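PDB 4MG4: phosphonomutase from Burkholderia cenocepacia J2315, which is a phosphonomutase-type protein built as a closed TIM barrel of eight parallel strands surrounded by helices. Local coordinates for residues 76-81 against 114-119; 175-180 against 203-208. All coordinates share one frame; numbering follows the deposited sequence.

From the N terminus, the chain runs through the first two barrel strands before it reaches helix 71-84, which carries residues 76-81. It then runs through strand 89-92 and helix 101-113 before 114-119 returns to touch helix 71-84, so interaction 1 closes a loop of 32 intervening residues. Interaction 2 opens later, on helix 174-190, and closes when helix 203-212 packs against it after a 22-residue excursion that includes strand 194-196. The two loops follow in series, neither nested nor crossed. Each joins consecutive strand-helix units of the barrel, but on opposite sides of the chain's centre: the contact centres are 32 Å apart, and their nearest atoms about 16 Å.

Interaction 1: 76-81 against 114-119; sequences EVLERI and AGAIGC
E79 and A114 mark the nearest approach of the two backbones, with 5.2 Å between E79 CA and A114 CA. This is a contact in the helical layer of a TIM barrel: 76-81 is a piece of helix 71-84, whereas 114-119 leads from helix 101-113 into strand 118-122. At the end of helix 101-113, G115 makes the turn, its phi of 102° and two bonds back into the last helical turn defining a Schellman motif.

The A114 methyl meets two neighbouring side chains of helix 71-84. L78 meets it first, with L78 CD2 3.6 Å from A114 CB. L78 CG stands anti to the backbone N (chi1 178°), and the same CD2 extends to A116 CB at 4.0 Å, so a single methyl spans both alanines flanking the glycine. L78 and A116 also rest on V91 of strand 89-92, so these two lie against the barrel wall.

The second neighbour is E79, whose aliphatic part packs, with E79 CG 3.7 Å from A114 CB. Its chain continues extended past CG, alongside the alanine, and brings E79 OE2 to 4.0 Å from A114 CA.

Interaction 2: 175-180 against 203-208; sequences RLLDAT and PALIRA
L177 turns its CG anti to the backbone N (chi1 166°), and with chi2 at 68° the two branches of its isobutyl group are divided between different partners on 203-208. CD2 meets A208: L177 CD2 to A208 CB measures 3.4 Å, tighter than ordinary van der Waals contact between carbons, a close methyl-to-methyl approach. The other branch lies off the oxygen end of a carbonyl of the facing helix, L177 CD1 being 4.1 Å from L205 O.

L205 answers from its own helix with a different rotamer, its CG lying anti to the carbonyl carbon. With CD1 extended, the other branch, CD2, turns toward the root of L177, leaving L205 CD2 4.3 Å from L177 CB. Thus L205 CD2 touches the base of L177, while L205 O and A208 CB lie by its two end methyls; L205 and A208 are three positions apart on a single face of the helix.

In the TIM barrel these are successive outer helices: helix 174-190 comes after strand 156-160, and helix 203-212 comes after strand 194-196. The backbones are closest at L177 and L205, whose CA atoms are 6.9 Å apart, near enough for a leucine to reach the neighbouring main chain. Elsewhere on 203-208, I206 points away from this contact to pack on L231 and Y234 of helix 228-234, while R207 forms a salt bridge with E233; the helix is thus held on two flanks.

Next to L177 in the same helix, L176 O accepts two donors from T180, one turn on: T180 N at 2.9 Å and T180 OG1 at the same distance. The hydroxyl sits above the carbonyl plane, 36° out of it, and the amide approaches from the opposite face.

Interaction 1: 76-81 against 114-119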
# COMPACT_ATOMS: atom_id res chain seq x y z
N GLU A 76 5.46 8.40 10.08
CA GLU A 76 6.30 7.26 9.75
C GLU A 76 6.13 6.93 8.28
O GLU A 76 7.12 6.71 7.55
CB GLU A 76 5.91 6.06 10.63
CG GLU A 76 6.71 4.81 10.30
CD GLU A 76 6.16 3.57 11.01
OE1 GLU A 76 5.58 3.68 12.13
OE2 GLU A 76 6.32 2.46 10.42
N VAL A 77 4.88 6.94 7.81
CA VAL A 77 4.58 6.71 6.40
C VAL A 77 5.27 7.75 5.53
O VAL A 77 5.93 7.42 4.53
CB VAL A 77 3.06 6.72 6.16
CG1 VAL A 77 2.78 6.70 4.66
CG2 VAL A 77 2.43 5.51 6.84
N LEU A 78 5.12 9.02 5.91
CA LEU A 78 5.80 10.12 5.25
C LEU A 78 7.30 9.93 5.13
O LEU A 78 7.85 10.12 4.08
CB LEU A 78 5.50 11.44 5.95
CG LEU A 78 6.17 12.69 5.40
CD1 LEU A 78 5.76 12.88 3.94
CD2 LEU A 78 5.80 13.92 6.22
N GLU A 79 7.97 9.56 6.21
CA GLU A 79 9.43 9.34 6.15
C GLU A 79 9.78 8.27 5.15
O GLU A 79 10.76 8.42 4.44
CB GLU A 79 10.01 9.00 7.55
CG GLU A 79 9.89 10.12 8.54
CD GLU A 79 10.49 9.79 9.92
OE1 GLU A 79 10.92 8.63 10.18
OE2 GLU A 79 10.40 10.67 10.76
N ARG A 80 9.02 7.16 5.12
CA ARG A 80 9.33 6.08 4.16
C ARG A 80 9.16 6.55 2.73
O ARG A 80 9.95 6.19 1.84
CB ARG A 80 8.49 4.83 4.41
CG ARG A 80 8.82 4.15 5.71
CD ARG A 80 8.05 2.83 5.82
NE ARG A 80 8.18 2.31 7.18
CZ ARG A 80 9.32 1.81 7.66
NH1 ARG A 80 10.42 1.77 6.90
NH2 ARG A 80 9.37 1.35 8.91
N ILE A 81 8.12 7.37 2.50
CA ILE A 81 7.90 7.97 1.20
C ILE A 81 9.03 8.92 0.81
O ILE A 81 9.56 8.83 -0.31
CB ILE A 81 6.53 8.70 1.14
CG1 ILE A 81 5.40 7.66 1.14
CG2 ILE A 81 6.44 9.61 -0.09
CD1 ILE A 81 4.00 8.19 1.42
N ALA A 114 10.36 15.13 9.23
CA ALA A 114 10.11 13.93 8.42
C ALA A 114 10.57 14.07 6.95
O ALA A 114 10.68 13.07 6.26
CB ALA A 114 8.62 13.57 8.50
N GLY A 115 10.88 15.28 6.51
CA GLY A 115 11.49 15.58 5.24
C GLY A 115 10.54 16.10 4.17
O GLY A 115 10.95 16.20 2.98
N ALA A 116 9.30 16.38 4.56
CA ALA A 116 8.38 17.08 3.63
C ALA A 116 8.83 18.50 3.37
O ALA A 116 9.38 19.15 4.28
CB ALA A 116 6.96 17.10 4.14
N ILE A 117 8.53 19.03 2.17
CA ILE A 117 8.84 20.42 1.82
C ILE A 117 7.60 21.28 1.57
O ILE A 117 7.68 22.41 1.11
CB ILE A 117 9.86 20.49 0.65
CG1 ILE A 117 9.44 19.66 -0.55
CG2 ILE A 117 11.18 19.95 1.18
CD1 ILE A 117 8.11 20.02 -1.16
N GLY A 118 6.44 20.72 1.90
CA GLY A 118 5.21 21.48 1.92
C GLY A 118 4.08 20.66 2.45
O GLY A 118 4.28 19.46 2.81
N CYS A 119 2.90 21.27 2.55
CA CYS A 119 1.73 20.60 3.06
C CYS A 119 0.46 21.12 2.44
O CYS A 119 0.42 22.19 1.81
CB CYS A 119 1.61 20.69 4.58
SG CYS A 119 1.27 22.36 5.17

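Interaction 2: 175-180 against 203-208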
# COMPACT_ATOMS: atom_id res chain seq x y z
N ARG A 175 -21.50 34.22 -4.96
CA ARG A 175 -21.43 34.36 -3.47
C ARG A 175 -20.42 33.38 -2.82
O ARG A 175 -19.70 33.73 -1.85
CB ARG A 175 -22.81 34.14 -2.81
CG ARG A 175 -23.83 35.25 -3.02
CD ARG A 175 -25.23 34.90 -2.44
NE ARG A 175 -25.91 33.75 -3.10
CZ ARG A 175 -27.07 33.18 -2.70
NH1 ARG A 175 -27.77 33.62 -1.67
NH2 ARG A 175 -27.55 32.17 -3.33
N LEU A 176 -20.41 32.14 -3.30
CA LEU A 176 -19.42 31.18 -2.81
C LEU A 176 -18.03 31.50 -3.29
O LEU A 176 -17.06 31.39 -2.52
CB LEU A 176 -19.77 29.73 -3.18
CG LEU A 176 -20.89 29.05 -2.43
CD1 LEU A 176 -20.82 27.56 -2.71
CD2 LEU A 176 -20.81 29.26 -0.96
N LEU A 177 -17.91 32.00 -4.51
CA LEU A 177 -16.60 32.42 -5.01
C LEU A 177 -16.09 33.61 -4.16
O LEU A 177 -14.93 33.69 -3.78
CB LEU A 177 -16.69 32.84 -6.49
CG LEU A 177 -15.47 33.61 -7.02
CD1 LEU A 177 -14.31 32.66 -7.05
CD2 LEU A 177 -15.78 34.18 -8.41
N ASP A 178 -16.98 34.55 -3.83
CA ASP A 178 -16.56 35.68 -3.04
C ASP A 178 -16.11 35.25 -1.65
O ASP A 178 -15.13 35.80 -1.12
CB ASP A 178 -17.69 36.72 -2.95
CG ASP A 178 -17.91 37.43 -4.26
OD1 ASP A 178 -17.01 37.45 -5.13
OD2 ASP A 178 -19.03 38.00 -4.40
N ALA A 179 -16.80 34.28 -1.06
CA ALA A 179 -16.40 33.76 0.26
C ALA A 179 -15.05 33.08 0.18
O ALA A 179 -14.23 33.17 1.10
CB ALA A 179 -17.42 32.79 0.78
N THR A 180 -14.86 32.34 -0.92
CA THR A 180 -13.59 31.66 -1.18
C THR A 180 -12.45 32.68 -1.29
O THR A 180 -11.38 32.50 -0.65
CB THR A 180 -13.70 30.76 -2.42
OG1 THR A 180 -14.68 29.77 -2.15
CG2 THR A 180 -12.34 30.11 -2.76
N PRO A 203 -15.97 26.28 -15.20
CA PRO A 203 -14.96 27.10 -15.87
C PRO A 203 -15.05 28.57 -15.52
O PRO A 203 -14.03 29.23 -15.25
CB PRO A 203 -15.21 26.81 -17.35
CG PRO A 203 -15.74 25.46 -17.36
CD PRO A 203 -16.62 25.37 -16.14
N ALA A 204 -16.25 29.16 -15.54
CA ALA A 204 -16.36 30.58 -15.30
C ALA A 204 -15.88 30.93 -13.90
O ALA A 204 -15.26 31.97 -13.69
CB ALA A 204 -17.78 31.05 -15.41
N LEU A 205 -16.30 30.10 -12.92
CA LEU A 205 -15.84 30.36 -11.56
C LEU A 205 -14.33 30.15 -11.39
O LEU A 205 -13.69 30.93 -10.66
CB LEU A 205 -16.64 29.55 -10.54
CG LEU A 205 -18.14 29.90 -10.43
CD1 LEU A 205 -18.79 28.91 -9.46
CD2 LEU A 205 -18.49 31.32 -10.05
N ILE A 206 -13.77 29.15 -12.04
CA ILE A 206 -12.31 28.88 -11.94
C ILE A 206 -11.58 30.08 -12.54
O ILE A 206 -10.62 30.57 -11.96
CB ILE A 206 -11.90 27.57 -12.59
CG1 ILE A 206 -12.45 26.36 -11.83
CG2 ILE A 206 -10.35 27.50 -12.64
CD1 ILE A 206 -12.40 25.10 -12.64
N ARG A 207 -12.06 30.60 -13.69
CA ARG A 207 -11.43 31.76 -14.31
C ARG A 207 -11.44 32.96 -13.39
O ARG A 207 -10.45 33.70 -13.26
CB ARG A 207 -12.13 32.12 -15.61
CG ARG A 207 -11.89 31.14 -16.75
CD ARG A 207 -12.56 31.72 -17.99
NE ARG A 207 -12.58 30.79 -19.11
CZ ARG A 207 -11.58 30.54 -19.96
NH1 ARG A 207 -10.38 31.07 -19.77
NH2 ARG A 207 -11.76 29.67 -20.92
N ALA A 208 -12.59 33.19 -12.76
CA ALA A 208 -12.73 34.31 -11.84
C ALA A 208 -11.82 34.19 -10.64
O ALA A 208 -11.21 35.17 -10.18
CB ALA A 208 -14.18 34.46 -11.38